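Long-range contacts in aminotransferase, class III (Thermomicrobium roseum, PDB 6IO1), which binds pyridoxal phosphate and, as an (S)-enantioselective omega-transaminase, transfers amino groups between amine donors and carbonyl acceptors: residues P187-G195 / E383-K393; V229-V237 / R374-V382. All blocks are in the same frame, centred on the assembly; numbering follows the deposited sequence.

Contacts 1 and 2 both tie the large-domain side of this class-III aminotransferase to the hairpin of strands 370-376 and 379-384 in the C-terminal part of the chain. Contact 2, its centre about 10 Å from the centre of the chain, is buried and mostly apolar, a loop near the cofactor lying against both strands. Contact 1 is partly buried, its centre about 23 Å from that of the chain, where the strand gives way to loop, and there salt bridges and a cation-pi pair dominate. The contacts' centres lie about 15 Å apart, and a salt bridge joins the two: R374 NH1 to E383 OE1 at 2.8 Å. Along the chain, contact 2 nests inside contact 1.

Contact 1: P187-G195 / E383-K393; sequences PYKYRFGEG and EVVRDKASKEK
The carboxylate of E383 meets R191 and Y188 together. R191 grips it side-on, NE lying 2.9 Å from OE2 and NH2 bonding the same oxygen, with guanidinium and carboxylate planes only 24° apart. Y188 OH donates to E383 OE1 at 2.6 Å, on the syn lone pair of that oxygen; OE1 also takes a salt bridge from R374. The other edge of the guanidinium reaches the K391 carbonyl end-on, NH2 to O being 2.8 Å and NH1 slightly longer. R191 gets there on a chain extended from CG to NE. With an alanine here the four bonds of R191 go, and E383 OE2 and the K391 carbonyl are each likely to lose two donors. K393 NZ sits over one face of the guanidinium, 3.1 Å from R191 NH2, a like-charge approach that E383 probably offsets.

K391 runs back in the opposite sense along Y190. Its NZ donates to Y190 O at 2.8 Å and forms a salt bridge with E194 OE2 at 2.7 Å, approached from above the carboxylate plane. The same ammonium lies over the Y190 ring face, 4.0 Å from the centroid, as a cation-pi contact. CG of K391 packs on Y190 OH, which a water links to K388 O. V385 CG1 closes the guanidinium edge near NH2. Helix 189-192 and E194 after it are thus joined to the end of strand 379-384 and the following loop by carboxylate salt bridges and bonds to backbone carbonyls, a pairing whose strength would probably depend on E383 and E194 staying ionised.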
ATOM      1  N   PRO B 187      -8.273 -23.763 -11.903  1.00 25.79           N
ATOM      2  CA  PRO B 187      -9.328 -24.368 -12.722  1.00 24.71           C
ATOM      3  C   PRO B 187      -9.058 -23.875 -14.150  1.00 24.81           C
ATOM      4  O   PRO B 187      -9.796 -23.045 -14.648  1.00 24.55           O
ATOM      5  CB  PRO B 187     -10.601 -23.724 -12.159  1.00 24.62           C
ATOM      6  CG  PRO B 187     -10.144 -22.355 -11.702  1.00 23.16           C
ATOM      7  CD  PRO B 187      -8.724 -22.553 -11.212  1.00 24.39           C
ATOM      8  N   TYR B 188      -8.002 -24.426 -14.756  1.00 26.41           N
ATOM      9  CA  TYR B 188      -7.512 -24.041 -16.080  1.00 28.06           C
ATOM     10  C   TYR B 188      -7.776 -25.214 -17.024  1.00 27.23           C
ATOM     11  O   TYR B 188      -6.938 -26.098 -17.197  1.00 25.75           O
ATOM     12  CB  TYR B 188      -6.033 -23.679 -15.967  1.00 27.93           C
ATOM     13  CG  TYR B 188      -5.316 -23.243 -17.223  1.00 26.14           C
ATOM     14  CD1 TYR B 188      -5.993 -22.672 -18.290  1.00 26.30           C
ATOM     15  CD2 TYR B 188      -3.937 -23.381 -17.321  1.00 27.52           C
ATOM     16  CE1 TYR B 188      -5.312 -22.271 -19.427  1.00 29.85           C
ATOM     17  CE2 TYR B 188      -3.254 -22.983 -18.449  1.00 28.01           C
ATOM     18  CZ  TYR B 188      -3.945 -22.429 -19.500  1.00 28.14           C
ATOM     19  OH  TYR B 188      -3.262 -22.031 -20.626  1.00 29.89           O
ATOM     20  N   LYS B 189      -8.960 -25.206 -17.645  1.00 28.22           N
ATOM     21  CA  LYS B 189      -9.420 -26.361 -18.416  1.00 27.91           C
ATOM     22  C   LYS B 189      -8.565 -26.612 -19.653  1.00 28.91           C
ATOM     23  O   LYS B 189      -8.360 -27.767 -20.042  1.00 27.41           O
ATOM     24  CB  LYS B 189     -10.881 -26.171 -18.819  1.00 29.72           C
ATOM     25  CG  LYS B 189     -11.582 -27.454 -19.222  1.00 30.92           C
ATOM     26  CD  LYS B 189     -12.987 -27.174 -19.725  1.00 35.95           C
ATOM     27  CE  LYS B 189     -13.769 -28.460 -19.902  1.00 35.99           C
ATOM     28  NZ  LYS B 189     -14.931 -28.295 -20.819  1.00 37.23           N
ATOM     29  N   TYR B 190      -8.075 -25.547 -20.295  1.00 30.09           N
ATOM     30  CA  TYR B 190      -7.379 -25.697 -21.571  1.00 28.99           C
ATOM     31  C   TYR B 190      -6.182 -26.634 -21.458  1.00 27.58           C
ATOM     32  O   TYR B 190      -5.896 -27.400 -22.387  1.00 28.80           O
ATOM     33  CB  TYR B 190      -6.937 -24.327 -22.086  1.00 29.02           C
ATOM     34  CG  TYR B 190      -6.149 -24.360 -23.375  1.00 29.92           C
ATOM     35  CD1 TYR B 190      -6.729 -24.798 -24.558  1.00 30.97           C
ATOM     36  CD2 TYR B 190      -4.825 -23.941 -23.410  1.00 30.35           C
ATOM     37  CE1 TYR B 190      -6.011 -24.823 -25.739  1.00 30.53           C
ATOM     38  CE2 TYR B 190      -4.099 -23.964 -24.585  1.00 30.22           C
ATOM     39  CZ  TYR B 190      -4.696 -24.406 -25.746  1.00 30.55           C
ATOM     40  OH  TYR B 190      -3.974 -24.429 -26.918  1.00 30.27           O
ATOM     41  N   ARG B 191      -5.469 -26.590 -20.333  1.00 27.16           N
ATOM     42  CA  ARG B 191      -4.300 -27.435 -20.141  1.00 30.00           C
ATOM     43  C   ARG B 191      -4.449 -28.465 -19.033  1.00 28.77           C
ATOM     44  O   ARG B 191      -3.712 -29.456 -19.037  1.00 30.42           O
ATOM     45  CB  ARG B 191      -3.065 -26.569 -19.848  1.00 29.98           C
ATOM     46  CG  ARG B 191      -2.727 -25.603 -20.968  1.00 31.42           C
ATOM     47  CD  ARG B 191      -1.377 -24.941 -20.757  1.00 32.88           C
ATOM     48  NE  ARG B 191      -0.986 -24.145 -21.916  1.00 32.83           N
ATOM     49  CZ  ARG B 191      -0.280 -24.615 -22.939  1.00 32.72           C
ATOM     50  NH1 ARG B 191       0.134 -25.875 -22.939  1.00 30.65           N
ATOM     51  NH2 ARG B 191       0.028 -23.821 -23.955  1.00 30.58           N
ATOM     52  N   PHE B 192      -5.372 -28.267 -18.091  1.00 27.33           N
ATOM     53  CA  PHE B 192      -5.515 -29.172 -16.958  1.00 28.75           C
ATOM     54  C   PHE B 192      -6.822 -29.952 -16.968  1.00 30.59           C
ATOM     55  O   PHE B 192      -6.995 -30.841 -16.127  1.00 30.08           O
ATOM     56  CB  PHE B 192      -5.402 -28.396 -15.633  1.00 29.42           C
ATOM     57  CG  PHE B 192      -4.112 -27.621 -15.472  1.00 31.19           C
ATOM     58  CD1 PHE B 192      -3.006 -27.889 -16.263  1.00 34.32           C
ATOM     59  CD2 PHE B 192      -4.014 -26.620 -14.520  1.00 33.98           C
ATOM     60  CE1 PHE B 192      -1.833 -27.172 -16.115  1.00 34.22           C
ATOM     61  CE2 PHE B 192      -2.842 -25.901 -14.364  1.00 34.62           C
ATOM     62  CZ  PHE B 192      -1.751 -26.179 -15.163  1.00 34.37           C
ATOM     63  N   GLY B 193      -7.739 -29.647 -17.883  1.00 30.08           N
ATOM     64  CA  GLY B 193      -9.006 -30.348 -17.964  1.00 32.12           C
ATOM     65  C   GLY B 193      -9.271 -30.934 -19.337  1.00 34.63           C
ATOM     66  O   GLY B 193     -10.420 -30.979 -19.787  1.00 32.58           O
ATOM     67  N   GLU B 194      -8.210 -31.380 -20.009  1.00 33.57           N
ATOM     68  CA  GLU B 194      -8.326 -31.889 -21.371  1.00 35.19           C
ATOM     69  C   GLU B 194      -9.247 -33.100 -21.436  1.00 35.05           C
ATOM     70  O   GLU B 194      -9.155 -34.014 -20.611  1.00 33.22           O
ATOM     71  CB  GLU B 194      -6.946 -32.255 -21.914  1.00 36.75           C
ATOM     72  CG  GLU B 194      -6.183 -31.093 -22.525  1.00 36.33           C
ATOM     73  CD  GLU B 194      -5.127 -31.552 -23.511  1.00 38.73           C
ATOM     74  OE1 GLU B 194      -4.297 -32.408 -23.140  1.00 40.59           O
ATOM     75  OE2 GLU B 194      -5.129 -31.059 -24.658  1.00 41.25           O
ATOM     76  N   GLY B 195     -10.136 -33.103 -22.427  1.00 34.02           N
ATOM     77  CA  GLY B 195     -11.041 -34.221 -22.626  1.00 35.64           C
ATOM     78  C   GLY B 195     -12.025 -34.427 -21.498  1.00 34.61           C
ATOM     79  O   GLY B 195     -12.437 -35.563 -21.239  1.00 38.23           O
ATOM     80  N   GLU B 383      -4.039 -16.758 -25.956  1.00 20.94           N
ATOM     81  CA  GLU B 383      -2.912 -17.611 -25.607  1.00 23.28           C
ATOM     82  C   GLU B 383      -2.212 -18.063 -26.883  1.00 23.30           C
ATOM     83  O   GLU B 383      -2.836 -18.675 -27.756  1.00 23.12           O
ATOM     84  CB  GLU B 383      -3.377 -18.819 -24.794  1.00 24.42           C
ATOM     85  CG  GLU B 383      -2.267 -19.806 -24.469  1.00 24.74           C
ATOM     86  CD  GLU B 383      -2.611 -20.716 -23.308  1.00 24.97           C
ATOM     87  OE1 GLU B 383      -3.614 -20.446 -22.613  1.00 24.90           O
ATOM     88  OE2 GLU B 383      -1.876 -21.701 -23.085  1.00 27.37           O
ATOM     89  N   VAL B 384      -0.921 -17.761 -26.987  1.00 24.60           N
ATOM     90  CA  VAL B 384      -0.136 -18.039 -28.182  1.00 23.52           C
ATOM     91  C   VAL B 384       0.675 -19.308 -27.960  1.00 21.93           C
ATOM     92  O   VAL B 384       1.299 -19.482 -26.906  1.00 21.25           O
ATOM     93  CB  VAL B 384       0.778 -16.852 -28.529  1.00 22.75           C
ATOM     94  CG1 VAL B 384       1.755 -17.229 -29.632  1.00 27.05           C
ATOM     95  CG2 VAL B 384      -0.057 -15.648 -28.939  1.00 21.97           C
ATOM     96  N   VAL B 385       0.658 -20.198 -28.954  1.00 21.57           N
ATOM     97  CA  VAL B 385       1.381 -21.460 -28.916  1.00 24.52           C
ATOM     98  C   VAL B 385       2.101 -21.630 -30.246  1.00 26.25           C
ATOM     99  O   VAL B 385       1.717 -21.050 -31.263  1.00 26.21           O
ATOM    100  CB  VAL B 385       0.457 -22.670 -28.651  1.00 26.90           C
ATOM    101  CG1 VAL B 385      -0.129 -22.601 -27.249  1.00 25.43           C
ATOM    102  CG2 VAL B 385      -0.643 -22.738 -29.698  1.00 26.02           C
ATOM    103  N   ARG B 386       3.174 -22.420 -30.226  1.00 28.09           N
ATOM    104  CA  ARG B 386       3.887 -22.699 -31.467  1.00 29.93           C
ATOM    105  C   ARG B 386       3.025 -23.515 -32.422  1.00 29.79           C
ATOM    106  O   ARG B 386       3.077 -23.317 -33.642  1.00 31.97           O
ATOM    107  CB  ARG B 386       5.197 -23.432 -31.171  1.00 33.13           C
ATOM    108  CG  ARG B 386       6.105 -22.715 -30.184  1.00 34.20           C
ATOM    109  CD  ARG B 386       7.490 -23.341 -30.157  1.00 37.77           C
ATOM    110  NE  ARG B 386       8.318 -22.936 -31.288  1.00 41.54           N
ATOM    111  CZ  ARG B 386       9.542 -23.402 -31.524  1.00 48.16           C
ATOM    112  NH1 ARG B 386      10.085 -24.298 -30.710  1.00 47.81           N
ATOM    113  NH2 ARG B 386      10.223 -22.972 -32.577  1.00 53.56           N
ATOM    114  N   ASP B 387       2.226 -24.434 -31.885  1.00 29.13           N
ATOM    115  CA  ASP B 387       1.414 -25.340 -32.682  1.00 30.92           C
ATOM    116  C   ASP B 387       0.143 -25.671 -31.913  1.00 31.38           C
ATOM    117  O   ASP B 387       0.199 -25.936 -30.709  1.00 30.17           O
ATOM    118  CB  ASP B 387       2.186 -26.616 -33.031  1.00 33.37           C
ATOM    119  CG  ASP B 387       1.355 -27.604 -33.818  1.00 34.20           C
ATOM    120  OD1 ASP B 387       1.032 -27.314 -34.990  1.00 35.16           O
ATOM    121  OD2 ASP B 387       1.033 -28.676 -33.268  1.00 35.47           O
ATOM    122  N   LYS B 388      -1.000 -25.637 -32.604  1.00 33.64           N
ATOM    123  CA  LYS B 388      -2.266 -25.918 -31.931  1.00 31.07           C
ATOM    124  C   LYS B 388      -2.301 -27.346 -31.409  1.00 32.90           C
ATOM    125  O   LYS B 388      -2.749 -27.595 -30.282  1.00 36.80           O
ATOM    126  CB  LYS B 388      -3.435 -25.715 -32.893  1.00 32.77           C
ATOM    127  CG  LYS B 388      -3.762 -24.295 -33.270  1.00 30.61           C
ATOM    128  CD  LYS B 388      -4.743 -24.323 -34.425  1.00 32.45           C
ATOM    129  CE  LYS B 388      -5.989 -23.530 -34.109  1.00 32.32           C
ATOM    130  NZ  LYS B 388      -5.660 -22.181 -33.575  1.00 30.76           N
ATOM    131  N   ALA B 389      -1.827 -28.295 -32.214  1.00 31.32           N
ATOM    132  CA  ALA B 389      -1.827 -29.694 -31.802  1.00 33.25           C
ATOM    133  C   ALA B 389      -0.881 -29.919 -30.629  1.00 33.90           C
ATOM    134  O   ALA B 389      -1.257 -30.531 -29.623  1.00 37.54           O
ATOM    135  CB  ALA B 389      -1.456 -30.590 -32.985  1.00 32.59           C
ATOM    136  N   SER B 390       0.359 -29.435 -30.744  1.00 34.43           N
ATOM    137  CA  SER B 390       1.329 -29.654 -29.677  1.00 33.95           C
ATOM    138  C   SER B 390       1.005 -28.825 -28.439  1.00 34.74           C
ATOM    139  O   SER B 390       1.251 -29.273 -27.314  1.00 37.44           O
ATOM    140  CB  SER B 390       2.739 -29.339 -30.178  1.00 36.63           C
ATOM    141  OG  SER B 390       2.987 -27.944 -30.163  1.00 36.54           O
ATOM    142  N   LYS B 391       0.475 -27.614 -28.624  1.00 35.19           N
ATOM    143  CA  LYS B 391       0.139 -26.686 -27.544  1.00 32.61           C
ATOM    144  C   LYS B 391       1.368 -26.173 -26.813  1.00 32.34           C
ATOM    145  O   LYS B 391       1.251 -25.610 -25.718  1.00 32.35           O
ATOM    146  CB  LYS B 391      -0.820 -27.311 -26.524  1.00 35.30           C
ATOM    147  CG  LYS B 391      -2.266 -27.394 -26.953  1.00 36.01           C
ATOM    148  CD  LYS B 391      -3.085 -27.988 -25.819  1.00 35.55           C
ATOM    149  CE  LYS B 391      -4.574 -27.953 -26.097  1.00 33.95           C
ATOM    150  NZ  LYS B 391      -5.351 -28.399 -24.906  1.00 33.54           N
ATOM    151  N   GLU B 392       2.533 -26.352 -27.441  1.00 32.11           N
ATOM    152  CA  GLU B 392       3.829 -25.931 -26.850  1.00 34.12           C
ATOM    153  C   GLU B 392       3.986 -24.405 -26.871  1.00 30.71           C
ATOM    154  O   GLU B 392       3.720 -23.781 -27.916  1.00 29.11           O
ATOM    155  CB  GLU B 392       4.986 -26.599 -27.595  1.00 35.23           C
ATOM    156  CG  GLU B 392       5.003 -26.295 -29.082  1.00 38.74           C
ATOM    157  CD  GLU B 392       6.205 -26.851 -29.826  1.00 46.81           C
ATOM    158  OE1 GLU B 392       6.136 -26.950 -31.067  1.00 50.67           O
ATOM    159  OE2 GLU B 392       7.208 -27.180 -29.162  1.00 48.37           O
ATOM    160  N   LYS B 393       4.446 -23.860 -25.741  1.00 30.87           N
ATOM    161  CA  LYS B 393       4.771 -22.469 -25.522  1.00 30.19           C
ATOM    162  C   LYS B 393       6.058 -22.141 -26.265  1.00 31.94           C
ATOM    163  O   LYS B 393       6.924 -22.996 -26.461  1.00 33.48           O
ATOM    164  CB  LYS B 393       4.880 -22.269 -24.006  1.00 32.46           C
ATOM    165  CG  LYS B 393       3.567 -21.817 -23.415  1.00 31.97           C
ATOM    166  CD  LYS B 393       3.608 -21.672 -21.945  1.00 37.99           C
ATOM    167  CE  LYS B 393       2.306 -21.060 -21.635  1.00 34.88           C
ATOM    168  NZ  LYS B 393       1.133 -21.776 -21.945  1.00 37.92           N
TER
HETATM  169  O   HOH W   1      -0.574 -21.228 -19.473  1.00 36.69           O
HETATM  170  O   HOH W   2      -4.844 -25.517 -29.238  1.00 36.30           O

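Contact 2: V229-V237 / R374-V382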
ATOM      1  N   VAL B 229     -12.531 -14.531 -11.460  1.00 16.94           N
ATOM      2  CA  VAL B 229     -11.770 -14.868 -12.655  1.00 17.92           C
ATOM      3  C   VAL B 229     -10.330 -14.450 -12.399  1.00 20.55           C
ATOM      4  O   VAL B 229     -10.059 -13.265 -12.161  1.00 18.82           O
ATOM      5  CB  VAL B 229     -12.328 -14.177 -13.909  1.00 21.37           C
ATOM      6  CG1 VAL B 229     -11.444 -14.469 -15.112  1.00 19.43           C
ATOM      7  CG2 VAL B 229     -13.757 -14.621 -14.169  1.00 18.83           C
ATOM      8  N   GLN B 230      -9.414 -15.415 -12.433  1.00 20.47           N
ATOM      9  CA  GLN B 230      -8.007 -15.098 -12.232  1.00 20.39           C
ATOM     10  C   GLN B 230      -7.538 -14.180 -13.352  1.00 21.27           C
ATOM     11  O   GLN B 230      -7.785 -14.449 -14.527  1.00 23.56           O
ATOM     12  CB  GLN B 230      -7.173 -16.380 -12.197  1.00 19.94           C
ATOM     13  CG  GLN B 230      -7.407 -17.231 -10.957  1.00 20.84           C
ATOM     14  CD  GLN B 230      -6.810 -18.620 -11.072  1.00 21.82           C
ATOM     15  OE1 GLN B 230      -7.128 -19.372 -11.993  1.00 22.29           O
ATOM     16  NE2 GLN B 230      -5.940 -18.968 -10.131  1.00 23.01           N
ATOM     17  N   GLY B 231      -6.880 -13.083 -12.989  1.00 19.72           N
ATOM     18  CA  GLY B 231      -6.542 -12.074 -13.974  1.00 19.95           C
ATOM     19  C   GLY B 231      -5.095 -12.073 -14.415  1.00 22.47           C
ATOM     20  O   GLY B 231      -4.796 -12.351 -15.581  1.00 24.39           O
ATOM     21  N   ALA B 232      -4.184 -11.755 -13.493  1.00 24.75           N
ATOM     22  CA  ALA B 232      -2.769 -11.719 -13.843  1.00 27.88           C
ATOM     23  C   ALA B 232      -2.236 -13.109 -14.159  1.00 30.11           C
ATOM     24  O   ALA B 232      -1.307 -13.248 -14.964  1.00 30.32           O
ATOM     25  CB  ALA B 232      -1.963 -11.082 -12.713  1.00 26.99           C
ATOM     26  N   GLY B 233      -2.800 -14.143 -13.534  1.00 25.40           N
ATOM     27  CA  GLY B 233      -2.363 -15.502 -13.792  1.00 25.56           C
ATOM     28  C   GLY B 233      -2.613 -15.978 -15.208  1.00 27.70           C
ATOM     29  O   GLY B 233      -2.006 -16.966 -15.635  1.00 30.33           O
ATOM     30  N   GLY B 234      -3.495 -15.308 -15.947  1.00 25.39           N
ATOM     31  CA  GLY B 234      -3.743 -15.696 -17.323  1.00 24.83           C
ATOM     32  C   GLY B 234      -5.198 -15.748 -17.742  1.00 23.65           C
ATOM     33  O   GLY B 234      -5.555 -16.540 -18.620  1.00 25.19           O
ATOM     34  N   VAL B 235      -6.037 -14.897 -17.144  1.00 21.47           N
ATOM     35  CA  VAL B 235      -7.462 -14.807 -17.458  1.00 22.34           C
ATOM     36  C   VAL B 235      -8.055 -16.210 -17.474  1.00 22.25           C
ATOM     37  O   VAL B 235      -8.527 -16.692 -18.509  1.00 24.29           O
ATOM     38  CB  VAL B 235      -7.705 -14.066 -18.787  1.00 23.16           C
ATOM     39  CG1 VAL B 235      -9.195 -13.801 -18.996  1.00 22.17           C
ATOM     40  CG2 VAL B 235      -6.940 -12.755 -18.800  1.00 20.86           C
ATOM     41  N   VAL B 236      -8.008 -16.886 -16.331  1.00 20.53           N
ATOM     42  CA  VAL B 236      -8.530 -18.241 -16.214  1.00 22.99           C
ATOM     43  C   VAL B 236     -10.001 -18.137 -15.834  1.00 20.77           C
ATOM     44  O   VAL B 236     -10.338 -17.836 -14.686  1.00 20.81           O
ATOM     45  CB  VAL B 236      -7.745 -19.062 -15.187  1.00 23.26           C
ATOM     46  CG1 VAL B 236      -8.271 -20.488 -15.134  1.00 23.02           C
ATOM     47  CG2 VAL B 236      -6.263 -19.050 -15.523  1.00 23.55           C
ATOM     48  N   VAL B 237     -10.877 -18.391 -16.799  1.00 22.51           N
ATOM     49  CA  VAL B 237     -12.316 -18.378 -16.557  1.00 22.63           C
ATOM     50  C   VAL B 237     -12.698 -19.738 -15.989  1.00 22.30           C
ATOM     51  O   VAL B 237     -12.460 -20.767 -16.635  1.00 23.91           O
ATOM     52  CB  VAL B 237     -13.101 -18.058 -17.838  1.00 23.91           C
ATOM     53  CG1 VAL B 237     -14.587 -17.953 -17.537  1.00 27.27           C
ATOM     54  CG2 VAL B 237     -12.587 -16.771 -18.465  1.00 23.21           C
ATOM     55  N   ARG B 374      -9.886 -16.663 -24.717  1.00 21.50           N
ATOM     56  CA  ARG B 374     -10.845 -16.782 -23.629  1.00 22.31           C
ATOM     57  C   ARG B 374     -11.090 -15.413 -23.019  1.00 23.02           C
ATOM     58  O   ARG B 374     -10.262 -14.508 -23.137  1.00 22.67           O
ATOM     59  CB  ARG B 374     -10.371 -17.773 -22.556  1.00 25.33           C
ATOM     60  CG  ARG B 374      -9.011 -17.461 -21.956  1.00 25.78           C
ATOM     61  CD  ARG B 374      -8.598 -18.548 -20.979  1.00 25.25           C
ATOM     62  NE  ARG B 374      -7.261 -18.326 -20.434  1.00 22.95           N
ATOM     63  CZ  ARG B 374      -6.142 -18.787 -20.985  1.00 26.22           C
ATOM     64  NH1 ARG B 374      -6.198 -19.506 -22.098  1.00 25.99           N
ATOM     65  NH2 ARG B 374      -4.970 -18.540 -20.419  1.00 25.42           N
ATOM     66  N   GLY B 375     -12.254 -15.250 -22.404  1.00 22.02           N
ATOM     67  CA  GLY B 375     -12.563 -13.985 -21.771  1.00 21.90           C
ATOM     68  C   GLY B 375     -13.839 -14.041 -20.968  1.00 22.51           C
ATOM     69  O   GLY B 375     -14.717 -14.878 -21.205  1.00 22.77           O
ATOM     70  N   LYS B 376     -13.922 -13.125 -20.007  1.00 19.33           N
ATOM     71  CA  LYS B 376     -15.128 -12.869 -19.232  1.00 20.70           C
ATOM     72  C   LYS B 376     -15.282 -11.363 -19.101  1.00 20.59           C
ATOM     73  O   LYS B 376     -14.371 -10.687 -18.609  1.00 20.98           O
ATOM     74  CB  LYS B 376     -15.066 -13.531 -17.855  1.00 19.77           C
ATOM     75  CG  LYS B 376     -16.325 -13.330 -17.034  1.00 21.72           C
ATOM     76  CD  LYS B 376     -17.531 -13.962 -17.708  1.00 26.18           C
ATOM     77  CE  LYS B 376     -18.792 -13.728 -16.896  1.00 25.47           C
ATOM     78  NZ  LYS B 376     -20.012 -14.174 -17.626  1.00 34.60           N
ATOM     79  N   GLY B 377     -16.415 -10.841 -19.564  1.00 19.83           N
ATOM     80  CA  GLY B 377     -16.602  -9.401 -19.547  1.00 21.01           C
ATOM     81  C   GLY B 377     -15.528  -8.746 -20.386  1.00 20.81           C
ATOM     82  O   GLY B 377     -15.262  -9.153 -21.521  1.00 21.66           O
ATOM     83  N   LEU B 378     -14.870  -7.743 -19.818  1.00 19.14           N
ATOM     84  CA  LEU B 378     -13.806  -7.037 -20.515  1.00 18.22           C
ATOM     85  C   LEU B 378     -12.427  -7.630 -20.253  1.00 22.02           C
ATOM     86  O   LEU B 378     -11.426  -7.054 -20.693  1.00 30.50           O
ATOM     87  CB  LEU B 378     -13.824  -5.556 -20.142  1.00 18.42           C
ATOM     88  CG  LEU B 378     -14.728  -4.725 -21.053  1.00 18.21           C
ATOM     89  CD1 LEU B 378     -14.571  -3.258 -20.750  1.00 19.20           C
ATOM     90  CD2 LEU B 378     -14.423  -5.005 -22.517  1.00 19.45           C
ATOM     91  N   MET B 379     -12.346  -8.757 -19.547  1.00 18.70           N
ATOM     92  CA  MET B 379     -11.079  -9.447 -19.338  1.00 16.84           C
ATOM     93  C   MET B 379     -10.893 -10.466 -20.456  1.00 18.91           C
ATOM     94  O   MET B 379     -11.682 -11.408 -20.567  1.00 17.59           O
ATOM     95  CB  MET B 379     -11.057 -10.138 -17.975  1.00 17.62           C
ATOM     96  CG  MET B 379     -11.405  -9.231 -16.808  1.00 18.09           C
ATOM     97  SD  MET B 379     -11.574 -10.131 -15.255  1.00 21.93           S
ATOM     98  CE  MET B 379     -10.012 -11.006 -15.198  1.00 19.34           C
ATOM     99  N   LEU B 380      -9.863 -10.288 -21.285  1.00 18.78           N
ATOM    100  CA  LEU B 380      -9.680 -11.179 -22.423  1.00 17.90           C
ATOM    101  C   LEU B 380      -8.215 -11.567 -22.564  1.00 20.34           C
ATOM    102  O   LEU B 380      -7.316 -10.806 -22.200  1.00 20.33           O
ATOM    103  CB  LEU B 380     -10.183 -10.538 -23.725  1.00 17.85           C
ATOM    104  CG  LEU B 380     -11.668 -10.166 -23.752  1.00 19.30           C
ATOM    105  CD1 LEU B 380     -11.850  -8.657 -23.669  1.00 19.55           C
ATOM    106  CD2 LEU B 380     -12.353 -10.729 -24.987  1.00 21.29           C
ATOM    107  N   LEU B 381      -7.988 -12.765 -23.107  1.00 19.86           N
ATOM    108  CA  LEU B 381      -6.643 -13.277 -23.322  1.00 20.29           C
ATOM    109  C   LEU B 381      -6.596 -14.111 -24.595  1.00 21.37           C
ATOM    110  O   LEU B 381      -7.487 -14.929 -24.857  1.00 21.71           O
ATOM    111  CB  LEU B 381      -6.161 -14.118 -22.133  1.00 20.38           C
ATOM    112  CG  LEU B 381      -4.670 -14.473 -22.108  1.00 22.74           C
ATOM    113  CD1 LEU B 381      -4.143 -14.446 -20.690  1.00 21.01           C
ATOM    114  CD2 LEU B 381      -4.407 -15.834 -22.733  1.00 24.47           C
ATOM    115  N   VAL B 382      -5.543 -13.882 -25.375  1.00 19.40           N
ATOM    116  CA  VAL B 382      -5.175 -14.683 -26.535  1.00 21.96           C
ATOM    117  C   VAL B 382      -3.912 -15.445 -26.158  1.00 21.34           C
ATOM    118  O   VAL B 382      -2.838 -14.842 -26.020  1.00 23.14           O
ATOM    119  CB  VAL B 382      -4.943 -13.813 -27.778  1.00 20.32           C
ATOM    120  CG1 VAL B 382      -4.505 -14.671 -28.957  1.00 20.08           C
ATOM    121  CG2 VAL B 382      -6.191 -13.012 -28.116  1.00 22.51           C
TER
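R374 begins the contact by donating to two successive carbonyls of the loop 229-237. Strands 370-376 and 379-384 form a beta hairpin, closed by a type II' turn from K376 to M379, and the loop lies against it. With CG between its own backbone N and carbonyl carbon (chi1 56°), R374 runs extended to NE and presents the guanidinium edge. NE and NH2 both bond G234 O, the NH2 at 2.8 Å in the carbonyl plane, while NE also reaches V235 O at 2.8 Å from well above that carbonyl's plane. NH1 turns to E372 and E383.

At G375 the backbone meets V237 CG2, which also touches K376 CB. K376 lays its CB and CG across V229 CG2 at about a right angle before its amine leaves for Q277. M379, its chain bent at chi3 (53°), puts CE tip to tip with V229 CG1 at 3.7 Å and near the CA of G231, a residue close to the bound PMP and held through its N by E227, which lines the cofactor pocket. The hairpin thus backs a loop beside the active site. V235 CG1 rests over the M379 carbonyl, and its CG2 slides past L381 CB at 3.7 Å. Finally L381 places CD1 3.3 Å from G234 O and lays CD2 over one face of the R374 guanidinium, 3.6 Å above its plane and offset toward the rim.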